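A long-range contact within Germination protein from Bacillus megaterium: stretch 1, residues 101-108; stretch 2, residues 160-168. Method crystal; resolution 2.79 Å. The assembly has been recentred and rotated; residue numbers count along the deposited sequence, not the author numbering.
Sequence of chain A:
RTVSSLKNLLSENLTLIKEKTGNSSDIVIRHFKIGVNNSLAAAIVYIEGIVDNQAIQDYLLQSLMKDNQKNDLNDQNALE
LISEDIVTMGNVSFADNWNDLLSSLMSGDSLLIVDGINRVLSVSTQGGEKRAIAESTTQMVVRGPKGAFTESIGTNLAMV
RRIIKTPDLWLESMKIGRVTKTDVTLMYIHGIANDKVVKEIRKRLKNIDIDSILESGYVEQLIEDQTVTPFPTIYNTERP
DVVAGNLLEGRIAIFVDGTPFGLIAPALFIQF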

ATOM      1  N   LEU A 101     -13.213  -7.005   3.582  1.00 77.13           N
ATOM      2  CA  LEU A 101     -12.832  -5.903   2.699  1.00 75.19           C
ATOM      3  C   LEU A 101     -11.320  -5.725   2.723  1.00 77.06           C
ATOM      4  O   LEU A 101     -10.675  -5.777   1.673  1.00 76.33           O
ATOM      5  CB  LEU A 101     -13.541  -4.591   3.124  1.00 76.37           C
ATOM      6  CG  LEU A 101     -13.267  -3.343   2.278  1.00 79.05           C
ATOM      7  CD1 LEU A 101     -14.520  -2.542   2.099  1.00 81.49           C
ATOM      8  CD2 LEU A 101     -12.209  -2.461   2.906  1.00 78.98           C
ATOM      9  N   LEU A 102     -10.765  -5.525   3.928  1.00 72.49           N
ATOM     10  CA  LEU A 102      -9.351  -5.250   4.109  1.00 70.42           C
ATOM     11  C   LEU A 102      -8.462  -6.392   3.634  1.00 72.56           C
ATOM     12  O   LEU A 102      -7.476  -6.119   2.955  1.00 72.06           O
ATOM     13  CB  LEU A 102      -9.035  -4.872   5.559  1.00 71.73           C
ATOM     14  CG  LEU A 102      -9.491  -3.472   5.983  1.00 76.26           C
ATOM     15  CD1 LEU A 102      -9.322  -3.269   7.475  1.00 78.88           C
ATOM     16  CD2 LEU A 102      -8.794  -2.377   5.183  1.00 72.77           C
ATOM     17  N   SER A 103      -8.839  -7.645   3.897  1.00 68.12           N
ATOM     18  CA  SER A 103      -8.041  -8.791   3.469  1.00 66.76           C
ATOM     19  C   SER A 103      -8.002  -8.898   1.947  1.00 68.69           C
ATOM     20  O   SER A 103      -6.943  -9.221   1.405  1.00 68.78           O
ATOM     21  CB  SER A 103      -8.553 -10.090   4.083  1.00 70.96           C
ATOM     22  OG  SER A 103      -9.544 -10.663   3.251  1.00 84.17           O
ATOM     23  N   SER A 104      -9.125  -8.608   1.260  1.00 63.97           N
ATOM     24  CA  SER A 104      -9.184  -8.678  -0.202  1.00 62.82           C
ATOM     25  C   SER A 104      -8.304  -7.559  -0.826  1.00 68.51           C
ATOM     26  O   SER A 104      -7.547  -7.806  -1.780  1.00 67.26           O
ATOM     27  CB  SER A 104     -10.628  -8.626  -0.688  1.00 65.98           C
ATOM     28  OG  SER A 104     -10.961  -7.424  -1.359  1.00 76.58           O
ATOM     29  N   LEU A 105      -8.363  -6.352  -0.231  1.00 66.11           N
ATOM     30  CA  LEU A 105      -7.553  -5.217  -0.646  1.00 65.05           C
ATOM     31  C   LEU A 105      -6.055  -5.570  -0.535  1.00 68.17           C
ATOM     32  O   LEU A 105      -5.320  -5.376  -1.504  1.00 67.67           O
ATOM     33  CB  LEU A 105      -7.905  -3.991   0.228  1.00 65.84           C
ATOM     34  CG  LEU A 105      -7.101  -2.700   0.001  1.00 68.28           C
ATOM     35  CD1 LEU A 105      -7.539  -2.006  -1.256  1.00 67.62           C
ATOM     36  CD2 LEU A 105      -7.286  -1.763   1.148  1.00 68.51           C
ATOM     37  N   MET A 106      -5.628  -6.139   0.619  1.00 65.09           N
ATOM     38  CA  MET A 106      -4.228  -6.498   0.899  1.00 65.35           C
ATOM     39  C   MET A 106      -3.743  -7.644   0.014  1.00 72.84           C
ATOM     40  O   MET A 106      -2.540  -7.779  -0.211  1.00 75.08           O
ATOM     41  CB  MET A 106      -4.008  -6.855   2.385  1.00 68.67           C
ATOM     42  CG  MET A 106      -4.377  -5.738   3.412  1.00 72.48           C
ATOM     43  SD  MET A 106      -4.286  -3.989   2.897  1.00 74.78           S
ATOM     44  CE  MET A 106      -2.596  -3.713   3.014  1.00 71.51           C
ATOM     45  N   SER A 107      -4.671  -8.448  -0.516  1.00 69.18           N
ATOM     46  CA  SER A 107      -4.349  -9.588  -1.367  1.00 68.00           C
ATOM     47  C   SER A 107      -4.326  -9.208  -2.874  1.00 71.33           C
ATOM     48  O   SER A 107      -4.347 -10.086  -3.742  1.00 71.98           O
ATOM     49  CB  SER A 107      -5.336 -10.721  -1.106  1.00 69.76           C
ATOM     50  OG  SER A 107      -6.598 -10.366  -1.636  1.00 75.78           O
ATOM     51  N   GLY A 108      -4.264  -7.919  -3.168  1.00 66.94           N
ATOM     52  CA  GLY A 108      -4.207  -7.448  -4.544  1.00 66.42           C
ATOM     53  C   GLY A 108      -5.511  -7.368  -5.304  1.00 72.06           C
ATOM     54  O   GLY A 108      -5.484  -7.364  -6.536  1.00 73.32           O
ATOM     55  N   VAL A 160       7.290  -6.337  -1.033  1.00 59.89           N
ATOM     56  CA  VAL A 160       7.027  -6.537   0.399  1.00 59.32           C
ATOM     57  C   VAL A 160       5.521  -6.835   0.602  1.00 64.59           C
ATOM     58  O   VAL A 160       5.173  -7.823   1.261  1.00 66.94           O
ATOM     59  CB  VAL A 160       7.496  -5.331   1.264  1.00 61.89           C
ATOM     60  CG1 VAL A 160       7.119  -5.538   2.729  1.00 62.48           C
ATOM     61  CG2 VAL A 160       8.998  -5.072   1.118  1.00 60.03           C
ATOM     62  N   ARG A 161       4.647  -5.996   0.001  1.00 58.83           N
ATOM     63  CA  ARG A 161       3.178  -6.103   0.014  1.00 59.41           C
ATOM     64  C   ARG A 161       2.642  -7.474  -0.425  1.00 63.94           C
ATOM     65  O   ARG A 161       1.497  -7.813  -0.123  1.00 65.54           O
ATOM     66  CB  ARG A 161       2.563  -5.035  -0.919  1.00 56.52           C
ATOM     67  CG  ARG A 161       2.544  -3.635  -0.323  1.00 59.62           C
ATOM     68  CD  ARG A 161       1.647  -3.556   0.890  1.00 67.60           C
ATOM     69  NE  ARG A 161       1.186  -2.199   1.117  1.00 70.55           N
ATOM     70  CZ  ARG A 161       0.711  -1.761   2.272  1.00 81.44           C
ATOM     71  NH1 ARG A 161       0.643  -2.572   3.317  1.00 74.47           N
ATOM     72  NH2 ARG A 161       0.332  -0.497   2.401  1.00 64.86           N
ATOM     73  N   ARG A 162       3.436  -8.210  -1.203  1.00 59.03           N
ATOM     74  CA  ARG A 162       3.087  -9.519  -1.729  1.00 59.34           C
ATOM     75  C   ARG A 162       3.310 -10.591  -0.678  1.00 64.76           C
ATOM     76  O   ARG A 162       2.610 -11.605  -0.693  1.00 66.08           O
ATOM     77  CB  ARG A 162       3.892  -9.819  -2.984  1.00 57.76           C
ATOM     78  CG  ARG A 162       3.279  -9.216  -4.216  1.00 71.39           C
ATOM     79  CD  ARG A 162       3.890  -9.766  -5.494  1.00 88.98           C
ATOM     80  NE  ARG A 162       3.375  -9.122  -6.710  1.00 98.75           N
ATOM     81  CZ  ARG A 162       4.011  -8.168  -7.388  1.00109.35           C
ATOM     82  NH1 ARG A 162       5.176  -7.695  -6.949  1.00 88.37           N
ATOM     83  NH2 ARG A 162       3.485  -7.672  -8.504  1.00 96.89           N
ATOM     84  N   ILE A 163       4.275 -10.342   0.245  1.00 61.41           N
ATOM     85  CA  ILE A 163       4.674 -11.219   1.361  1.00 61.62           C
ATOM     86  C   ILE A 163       3.891 -10.864   2.651  1.00 69.13           C
ATOM     87  O   ILE A 163       3.323 -11.758   3.278  1.00 70.96           O
ATOM     88  CB  ILE A 163       6.214 -11.154   1.596  1.00 62.01           C
ATOM     89  CG1 ILE A 163       6.987 -11.368   0.286  1.00 60.64           C
ATOM     90  CG2 ILE A 163       6.644 -12.157   2.675  1.00 62.33           C
ATOM     91  CD1 ILE A 163       8.444 -11.514   0.423  1.00 64.49           C
ATOM     92  N   ILE A 164       3.903  -9.579   3.065  1.00 66.48           N
ATOM     93  CA  ILE A 164       3.189  -9.132   4.272  1.00 67.57           C
ATOM     94  C   ILE A 164       1.835  -8.614   3.827  1.00 73.56           C
ATOM     95  O   ILE A 164       1.759  -7.521   3.263  1.00 73.69           O
ATOM     96  CB  ILE A 164       4.013  -8.068   5.075  1.00 68.91           C
ATOM     97  CG1 ILE A 164       5.417  -8.578   5.444  1.00 68.21           C
ATOM     98  CG2 ILE A 164       3.274  -7.566   6.319  1.00 69.97           C
ATOM     99  CD1 ILE A 164       5.483  -9.662   6.491  1.00 76.44           C
ATOM    100  N   LYS A 165       0.774  -9.395   4.055  1.00 71.76           N
ATOM    101  CA  LYS A 165      -0.579  -9.005   3.624  1.00 73.09           C
ATOM    102  C   LYS A 165      -1.471  -8.476   4.813  1.00 78.88           C
ATOM    103  O   LYS A 165      -2.629  -8.879   4.995  1.00 82.65           O
ATOM    104  CB  LYS A 165      -1.265 -10.168   2.869  1.00 76.46           C
ATOM    105  CG  LYS A 165      -0.505 -10.705   1.660  1.00 78.27           C
ATOM    106  CD  LYS A 165      -1.341 -11.771   0.952  1.00 91.50           C
ATOM    107  CE  LYS A 165      -0.598 -12.542  -0.119  1.00107.60           C
ATOM    108  NZ  LYS A 165       0.318 -13.577   0.446  1.00116.67           N
ATOM    109  N   THR A 166      -0.944  -7.540   5.584  1.00 72.95           N
ATOM    110  CA  THR A 166      -1.730  -6.942   6.668  1.00 73.59           C
ATOM    111  C   THR A 166      -2.033  -5.450   6.382  1.00 76.56           C
ATOM    112  O   THR A 166      -1.140  -4.716   5.920  1.00 74.19           O
ATOM    113  CB  THR A 166      -1.051  -7.113   8.051  1.00 71.68           C
ATOM    114  OG1 THR A 166      -1.859  -6.480   9.043  1.00 72.44           O
ATOM    115  CG2 THR A 166       0.339  -6.517   8.120  1.00 64.19           C
ATOM    116  N   PRO A 167      -3.247  -4.949   6.729  1.00 73.50           N
ATOM    117  CA  PRO A 167      -3.481  -3.500   6.579  1.00 72.86           C
ATOM    118  C   PRO A 167      -2.703  -2.705   7.636  1.00 77.06           C
ATOM    119  O   PRO A 167      -2.634  -1.488   7.553  1.00 76.10           O
ATOM    120  CB  PRO A 167      -4.998  -3.358   6.760  1.00 77.33           C
ATOM    121  CG  PRO A 167      -5.410  -4.537   7.543  1.00 81.55           C
ATOM    122  CD  PRO A 167      -4.431  -5.636   7.299  1.00 75.93           C
ATOM    123  N   ASP A 168      -2.105  -3.401   8.629  1.00 75.56           N
ATOM    124  CA  ASP A 168      -1.317  -2.791   9.703  1.00 75.44           C
ATOM    125  C   ASP A 168       0.086  -2.407   9.212  1.00 76.59           C
ATOM    126  O   ASP A 168       0.792  -1.660   9.903  1.00 75.84           O
ATOM    127  CB  ASP A 168      -1.255  -3.698  10.941  1.00 78.79           C
ATOM    128  CG  ASP A 168      -2.524  -3.708  11.777  1.00 92.99           C
ATOM    129  OD1 ASP A 168      -3.386  -2.823  11.558  1.00 95.65           O
ATOM    130  OD2 ASP A 168      -2.646  -4.590  12.667  1.00 99.63           O
TER
HETATM  131  O   HOH W   1      -0.360  -6.221   0.927  1.00 57.28           O

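How do the two backbones come together? The first stretch is the end of a helix that runs through M106, with S107 the first residue to leave helical angles; the second leaves its own helix and continues as a loop through K165, T166 and P167. The closest CA atoms across the contact are those of M106 and K165, 5.2 Å apart. The contact is small, burying 319 Å² in all, and no direct hydrogen bond crosses it, so it rests on side-chain packing and one bridging water.

Why does M106 dominate? It covers the most surface, and its CA-to-CB bond points toward the loop. The long side chain reaches several groups of the second stretch in turn. Near its base, M106 CB sits 3.6 Å from K165 O; farther out, M106 CG comes within 3.9 Å of P167 CD, an apolar contact between side chains. At the tip, M106 CE lies 3.4 Å from T166 O and also 3.4 Å from R161 NH1, with the methyl over one face of the guanidinium. That placement suits the arginine, because a flat guanidinium can accept a nonpolar group over its face while its N-H groups bond in its own plane; R161 NE and NH2 find hydrogen-bonding partners elsewhere in the structure.

What does P167 add? Its CA-to-CB bond points toward the helix, and the ring meets two residues one helical turn apart. Besides the methionine, it packs against L102, with L102 CD1 4.1 Å from P167 CG. The backbone bond from M106 N to L102 O, 3.0 Å long, belongs to the turn that places these two side chains on the same side of the helix. Both contacts are van der Waals in character, joining the compact, rigid ring to hydrocarbon portions of its neighbours.

How does K165 take part if its charged end leads away? Its contribution comes from the backbone and the aliphatic part of the side chain: K165 CB lies 4.3 Å from M106 CB, and K165 CD is 4.4 Å from S107 CA. The amino group turns back to its own stretch, where K165 NZ makes a weak hydrogen bond of 3.2 Å to R162 O.

Where, then, is the polar link? Water 1 donates to M106 O at 2.9 Å and to R161 O at 2.7 Å, although more acceptors lie within its reach than it has protons. It thus bridges two carbonyls that, both being acceptors, could not hydrogen-bond to each other.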